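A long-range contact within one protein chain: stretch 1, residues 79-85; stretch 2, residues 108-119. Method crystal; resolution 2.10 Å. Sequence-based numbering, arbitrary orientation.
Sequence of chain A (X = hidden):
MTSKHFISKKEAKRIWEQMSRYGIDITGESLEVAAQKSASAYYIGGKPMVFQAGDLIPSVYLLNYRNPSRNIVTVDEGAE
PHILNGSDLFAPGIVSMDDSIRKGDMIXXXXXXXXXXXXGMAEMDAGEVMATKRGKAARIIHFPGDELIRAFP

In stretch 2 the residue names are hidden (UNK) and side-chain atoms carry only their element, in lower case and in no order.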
ATOM      1  N   ALA A  79      12.553   2.774 -12.244  1.00 15.16           N
ATOM      2  CA  ALA A  79      12.147   1.831 -11.202  1.00 14.44           C
ATOM      3  C   ALA A  79      10.724   1.308 -11.368  1.00 12.87           C
ATOM      4  O   ALA A  79      10.448   0.134 -11.129  1.00 17.07           O
ATOM      5  CB  ALA A  79      12.290   2.486  -9.825  1.00 15.20           C
ATOM      6  N   GLU A  80       9.832   2.193 -11.795  1.00 15.62           N
ATOM      7  CA  GLU A  80       8.417   1.887 -11.956  1.00 10.50           C
ATOM      8  C   GLU A  80       8.014   0.548 -12.574  1.00 15.26           C
ATOM      9  O   GLU A  80       7.271  -0.221 -11.960  1.00 15.97           O
ATOM     10  CB  GLU A  80       7.745   3.032 -12.719  1.00 17.69           C
ATOM     11  CG  GLU A  80       6.241   3.002 -12.640  1.00 23.64           C
ATOM     12  CD  GLU A  80       5.612   4.278 -13.134  1.00 21.25           C
ATOM     13  OE1 GLU A  80       6.162   5.363 -12.849  1.00 25.79           O
ATOM     14  OE2 GLU A  80       4.556   4.198 -13.790  1.00 29.53           O
ATOM     15  N   PRO A  81       8.496   0.236 -13.788  1.00 17.18           N
ATOM     16  CA  PRO A  81       8.123  -1.045 -14.412  1.00 14.96           C
ATOM     17  C   PRO A  81       8.437  -2.289 -13.564  1.00 12.90           C
ATOM     18  O   PRO A  81       7.677  -3.248 -13.547  1.00 17.67           O
ATOM     19  CB  PRO A  81       8.914  -1.048 -15.722  1.00 16.43           C
ATOM     20  CG  PRO A  81       9.161   0.411 -16.003  1.00 19.32           C
ATOM     21  CD  PRO A  81       9.443   0.984 -14.634  1.00 15.32           C
ATOM     22  N   HIS A  82       9.553  -2.274 -12.853  1.00 14.36           N
ATOM     23  CA  HIS A  82       9.906  -3.433 -12.052  1.00 14.23           C
ATOM     24  C   HIS A  82       9.138  -3.442 -10.740  1.00 11.74           C
ATOM     25  O   HIS A  82       8.776  -4.505 -10.227  1.00 19.78           O
ATOM     26  CB  HIS A  82      11.432  -3.461 -11.857  1.00 11.84           C
ATOM     27  CG  HIS A  82      12.183  -3.315 -13.150  1.00 13.69           C
ATOM     28  ND1 HIS A  82      11.974  -4.158 -14.223  1.00 11.44           N
ATOM     29  CD2 HIS A  82      13.015  -2.346 -13.593  1.00 13.71           C
ATOM     30  CE1 HIS A  82      12.634  -3.704 -15.275  1.00 10.30           C
ATOM     31  NE2 HIS A  82      13.273  -2.605 -14.921  1.00 14.59           N
ATOM     32  N   ILE A  83       8.875  -2.263 -10.198  1.00 17.17           N
ATOM     33  CA  ILE A  83       8.110  -2.189  -8.967  1.00 14.56           C
ATOM     34  C   ILE A  83       6.712  -2.713  -9.314  1.00 18.15           C
ATOM     35  O   ILE A  83       6.099  -3.421  -8.529  1.00 16.05           O
ATOM     36  CB  ILE A  83       8.023  -0.739  -8.448  1.00 17.85           C
ATOM     37  CG1 ILE A  83       9.410  -0.267  -7.978  1.00 21.49           C
ATOM     38  CG2 ILE A  83       6.995  -0.640  -7.337  1.00 12.94           C
ATOM     39  CD1 ILE A  83      10.056  -1.151  -6.915  1.00 20.07           C
ATOM     40  N   LEU A  84       6.224  -2.383 -10.508  1.00 16.96           N
ATOM     41  CA  LEU A  84       4.908  -2.847 -10.933  1.00 20.66           C
ATOM     42  C   LEU A  84       4.846  -4.366 -10.993  1.00 22.00           C
ATOM     43  O   LEU A  84       3.761  -4.945 -10.972  1.00 23.50           O
ATOM     44  CB  LEU A  84       4.530  -2.252 -12.293  1.00 14.14           C
ATOM     45  CG  LEU A  84       4.005  -0.820 -12.159  1.00 16.99           C
ATOM     46  CD1 LEU A  84       3.923  -0.145 -13.521  1.00 20.78           C
ATOM     47  CD2 LEU A  84       2.632  -0.863 -11.493  1.00 12.01           C
ATOM     48  N   ASN A  85       6.016  -5.000 -11.056  1.00 20.86           N
ATOM     49  CA  ASN A  85       6.109  -6.452 -11.097  1.00 14.68           C
ATOM     50  C   ASN A  85       6.509  -7.064  -9.758  1.00 15.88           C
ATOM     51  O   ASN A  85       6.791  -8.254  -9.688  1.00 22.29           O
ATOM     52  CB  ASN A  85       7.099  -6.896 -12.176  1.00 22.37           C
ATOM     53  CG  ASN A  85       6.579  -6.641 -13.574  1.00 17.51           C
ATOM     54  OD1 ASN A  85       5.387  -6.791 -13.836  1.00 24.79           O
ATOM     55  ND2 ASN A  85       7.467  -6.270 -14.481  1.00 17.96           N
ATOM     56  N   UNK A 108       4.160   3.551   0.929  1.00 12.21           N
ATOM     57  CA  UNK A 108       3.293   3.613  -0.229  1.00 14.54           C
ATOM     58  C   UNK A 108       4.084   4.238  -1.356  1.00 14.29           C
ATOM     59  O   UNK A 108       4.445   5.409  -1.303  1.00 15.28           O
ATOM     60  c   UNK A 108       0.503   2.955   3.897  1.00 18.85           C
ATOM     61  c   UNK A 108       1.450   3.944   1.446  1.00 15.74           C
ATOM     62  c   UNK A 108       0.957   2.649   1.543  1.00 11.19           C
ATOM     63  c   UNK A 108       1.459   4.743   2.582  1.00 10.69           C
ATOM     64  c   UNK A 108       0.993   4.258   3.803  1.00 15.41           C
ATOM     65  c   UNK A 108       0.484   2.147   2.761  1.00 15.40           C
ATOM     66  c   UNK A 108       2.059   4.421   0.162  1.00  9.97           C
ATOM     67  N   UNK A 109       4.354   3.421  -2.367  1.00 14.12           N
ATOM     68  CA  UNK A 109       5.161   3.796  -3.510  1.00 13.35           C
ATOM     69  C   UNK A 109       4.392   4.441  -4.640  1.00 16.87           C
ATOM     70  O   UNK A 109       3.407   3.895  -5.118  1.00 18.71           O
ATOM     71  c   UNK A 109       6.594   1.810  -2.954  1.00 10.89           C
ATOM     72  c   UNK A 109       5.883   2.553  -4.079  1.00 14.89           C
ATOM     73  c   UNK A 109       6.851   2.970  -5.179  1.00 11.37           C
ATOM     74  N   UNK A 110       4.863   5.600  -5.086  1.00 15.50           N
ATOM     75  CA  UNK A 110       4.202   6.287  -6.179  1.00 18.07           C
ATOM     76  C   UNK A 110       5.151   6.632  -7.315  1.00 16.02           C
ATOM     77  O   UNK A 110       6.358   6.783  -7.127  1.00 12.04           O
ATOM     78  n   UNK A 110       3.355  12.136  -5.655  1.00 31.88           N
ATOM     79  c   UNK A 110       3.827  10.759  -5.958  1.00 30.47           C
ATOM     80  c   UNK A 110       4.489   8.528  -5.019  1.00 18.35           C
ATOM     81  c   UNK A 110       3.537   7.573  -5.690  1.00 17.30           C
ATOM     82  c   UNK A 110       3.826   9.871  -4.735  1.00 30.45           C
ATOM     83  N   UNK A 111       4.574   6.735  -8.502  1.00 12.32           N
ATOM     84  CA  UNK A 111       5.308   7.107  -9.697  1.00 13.57           C
ATOM     85  C   UNK A 111       5.540   8.612  -9.616  1.00 15.04           C
ATOM     86  O   UNK A 111       4.795   9.324  -8.951  1.00 15.28           O
ATOM     87  o   UNK A 111       4.836   7.613 -12.034  1.00 17.60           O
ATOM     88  c   UNK A 111       4.452   6.802 -10.936  1.00  9.79           C
ATOM     89  N   UNK A 112       6.554   9.104 -10.315  1.00 24.42           N
ATOM     90  CA  UNK A 112       6.812  10.539 -10.334  1.00 24.77           C
ATOM     91  C   UNK A 112       5.629  11.245 -11.021  1.00 25.65           C
ATOM     92  O   UNK A 112       5.481  12.470 -10.929  1.00 21.28           O
ATOM     93  o   UNK A 112       7.982  10.479 -12.455  1.00 42.37           O
ATOM     94  c   UNK A 112       8.110  10.833 -11.088  1.00 28.45           C
ATOM     95  N   UNK A 113       4.785  10.475 -11.707  1.00 15.92           N
ATOM     96  CA  UNK A 113       3.612  11.054 -12.364  1.00 20.89           C
ATOM     97  C   UNK A 113       2.454  11.227 -11.385  1.00 20.63           C
ATOM     98  O   UNK A 113       1.379  11.689 -11.757  1.00 24.01           O
ATOM     99  c   UNK A 113       3.141  10.192 -13.537  1.00 20.09           C
ATOM    100  n   UNK A 113       5.072  10.191 -17.448  1.00 52.35           N
ATOM    101  c   UNK A 113       4.082  10.163 -14.724  1.00 31.82           C
ATOM    102  c   UNK A 113       4.627   8.922 -16.808  1.00 42.47           C
ATOM    103  c   UNK A 113       3.574   9.199 -15.770  1.00 36.68           C
ATOM    104  N   UNK A 114       2.658  10.832 -10.138  1.00 17.37           N
ATOM    105  CA  UNK A 114       1.615  11.016  -9.144  1.00 13.04           C
ATOM    106  C   UNK A 114       0.841   9.820  -8.643  1.00 14.03           C
ATOM    107  O   UNK A 114       0.548   9.747  -7.455  1.00 19.38           O
ATOM    108  N   UNK A 115       0.495   8.883  -9.519  1.00 13.04           N
ATOM    109  CA  UNK A 115      -0.280   7.717  -9.089  1.00 16.71           C
ATOM    110  C   UNK A 115       0.546   6.682  -8.327  1.00 14.49           C
ATOM    111  O   UNK A 115       1.745   6.532  -8.558  1.00 15.66           O
ATOM    112  c   UNK A 115       1.128   7.305 -13.455  1.00 16.09           C
ATOM    113  c   UNK A 115       1.789   6.088 -13.437  1.00 14.38           C
ATOM    114  c   UNK A 115       0.624   5.473 -11.439  1.00 12.14           C
ATOM    115  o   UNK A 115       2.753   5.822 -14.384  1.00 15.58           O
ATOM    116  c   UNK A 115       1.533   5.169 -12.437  1.00 11.44           C
ATOM    117  c   UNK A 115      -0.971   7.063 -10.299  1.00 10.79           C
ATOM    118  c   UNK A 115      -0.041   6.695 -11.427  1.00 14.63           C
ATOM    119  c   UNK A 115       0.220   7.599 -12.453  1.00  9.17           C
ATOM    120  N   UNK A 116      -0.109   5.976  -7.412  1.00 14.77           N
ATOM    121  CA  UNK A 116       0.541   4.956  -6.598  1.00 12.55           C
ATOM    122  C   UNK A 116       0.628   3.627  -7.324  1.00 13.97           C
ATOM    123  O   UNK A 116      -0.278   3.251  -8.069  1.00 14.13           O
ATOM    124  c   UNK A 116       1.433   7.025  -2.652  1.00 15.91           C
ATOM    125  c   UNK A 116       0.049   5.959  -4.329  1.00 16.63           C
ATOM    126  c   UNK A 116      -0.470   8.193  -3.560  1.00 12.75           C
ATOM    127  c   UNK A 116       0.625   8.160  -2.701  1.00  7.59           C
ATOM    128  c   UNK A 116      -0.754   7.095  -4.366  1.00 13.63           C
ATOM    129  c   UNK A 116       1.142   5.936  -3.462  1.00  9.98           C
ATOM    130  c   UNK A 116      -0.205   4.812  -5.271  1.00 12.14           C
ATOM    131  N   UNK A 117       1.724   2.913  -7.101  1.00 16.30           N
ATOM    132  CA  UNK A 117       1.944   1.652  -7.791  1.00 13.51           C
ATOM    133  C   UNK A 117       2.188   0.438  -6.905  1.00 15.98           C
ATOM    134  O   UNK A 117       2.085  -0.685  -7.372  1.00 16.17           O
ATOM    135  c   UNK A 117       5.605   2.406  -8.864  1.00 11.26           C
ATOM    136  c   UNK A 117       3.116   1.793  -8.764  1.00 15.86           C
ATOM    137  c   UNK A 117       4.382   2.178  -7.988  1.00 16.06           C
ATOM    138  c   UNK A 117       2.778   2.842  -9.831  1.00 10.97           C
ATOM    139  N   UNK A 118       2.509   0.645  -5.632  1.00 11.43           N
ATOM    140  CA  UNK A 118       2.741  -0.497  -4.760  1.00 13.26           C
ATOM    141  C   UNK A 118       2.753  -0.137  -3.289  1.00 12.66           C
ATOM    142  O   UNK A 118       2.781   1.039  -2.917  1.00 14.17           O
ATOM    143  c   UNK A 118       4.071  -1.172  -5.123  1.00  7.45           C
ATOM    144  N   UNK A 119       2.701  -1.175  -2.459  1.00 12.89           N
ATOM    145  CA  UNK A 119       2.784  -1.019  -1.018  1.00  9.12           C
ATOM    146  C   UNK A 119       4.054  -1.767  -0.646  1.00 13.43           C
ATOM    147  O   UNK A 119       4.338  -2.836  -1.187  1.00 11.95           O
ATOM    148  c   UNK A 119       0.307  -0.994  -0.714  1.00  9.28           C
ATOM    149  c   UNK A 119       1.596  -1.656  -0.276  1.00 10.03           C
ATOM    150  c   UNK A 119       1.787  -1.490   1.253  1.00  8.16           C
TER
HETATM  151  O   HOH W   1       8.070   7.184 -11.849  1.00 25.02           O

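Position 108 carries one carbon followed by a ring of six carbons: phenylalanine, F108. It is buried but out of reach of stretch 1, so its apolar ring serves packing elsewhere in the structure. At 109 three carbons, forked at CB, mark a side chain pointing toward the helix, one of its branch carbons 4.2 Å from I83 CG2; this is V109, apolar as the buried site favours. Position 110 has four carbons in a row ending in nitrogen and points away; K110 can thus keep its charged end clear of the apolar contact.

Position 111 bears one carbon and one oxygen. That oxygen lies 2.7 Å from E80 OE1, and the residue is S111: its OG donates a hydrogen bond to OE1 while accepting one from the backbone N of 113 at 2.9 Å. A small hydroxyl suits this double role. Position 112 again has one carbon and one oxygen, without direct contact to stretch 1; S112 is small and polar, as an exposed turn position tolerates, and its backbone N donates to a water that in turn donates to E80 OE1. Position 113, four carbons ending in nitrogen, is K113, its charge suited to solvent.

Position 114 has no side-chain atoms. Its phi/psi of 107/-40 would jam a CB against the preceding carbonyl, so G114 fits; it closes the type I turn begun at S111, with G114 N donating to S111 O at 2.9 Å. Position 115 has a carbon and a six-carbon ring bearing an oxygen, which approaches E80 OE2 to 2.5 Å. This is Y115, long enough to carry its OH to the carboxylate in a very short hydrogen bond.

Position 116, a carbon plus an oxygen-free six-carbon ring, is F116, buried but out of reach of stretch 1, and apolar as a buried strand position favours. Position 117 has four carbons, forked at the first; its two-carbon arm ends 3.7 Å from I83 CG2, and its CB lies 3.8 Å from L84 CD2. This is I117, whose apolar bulk packs against both. Position 118 has a single carbon, 3.7 Å from I83 CG2; this is A118, a small methyl in direct contact. Position 119, three carbons forked at CB, is V119, apolar and buried but beyond reach of stretch 1.

I83 packs on V109, I117 and A118, and L84 on I117; the strands are paired by backbone hydrogen bonds such as V109 N to A118 O at 2.9 Å. Beside this, the E80 carboxylate accepts from S111 and Y115, tying the helix to the residues around the turn.

Stretch 2 108-119: FVKSSKGYFIAV
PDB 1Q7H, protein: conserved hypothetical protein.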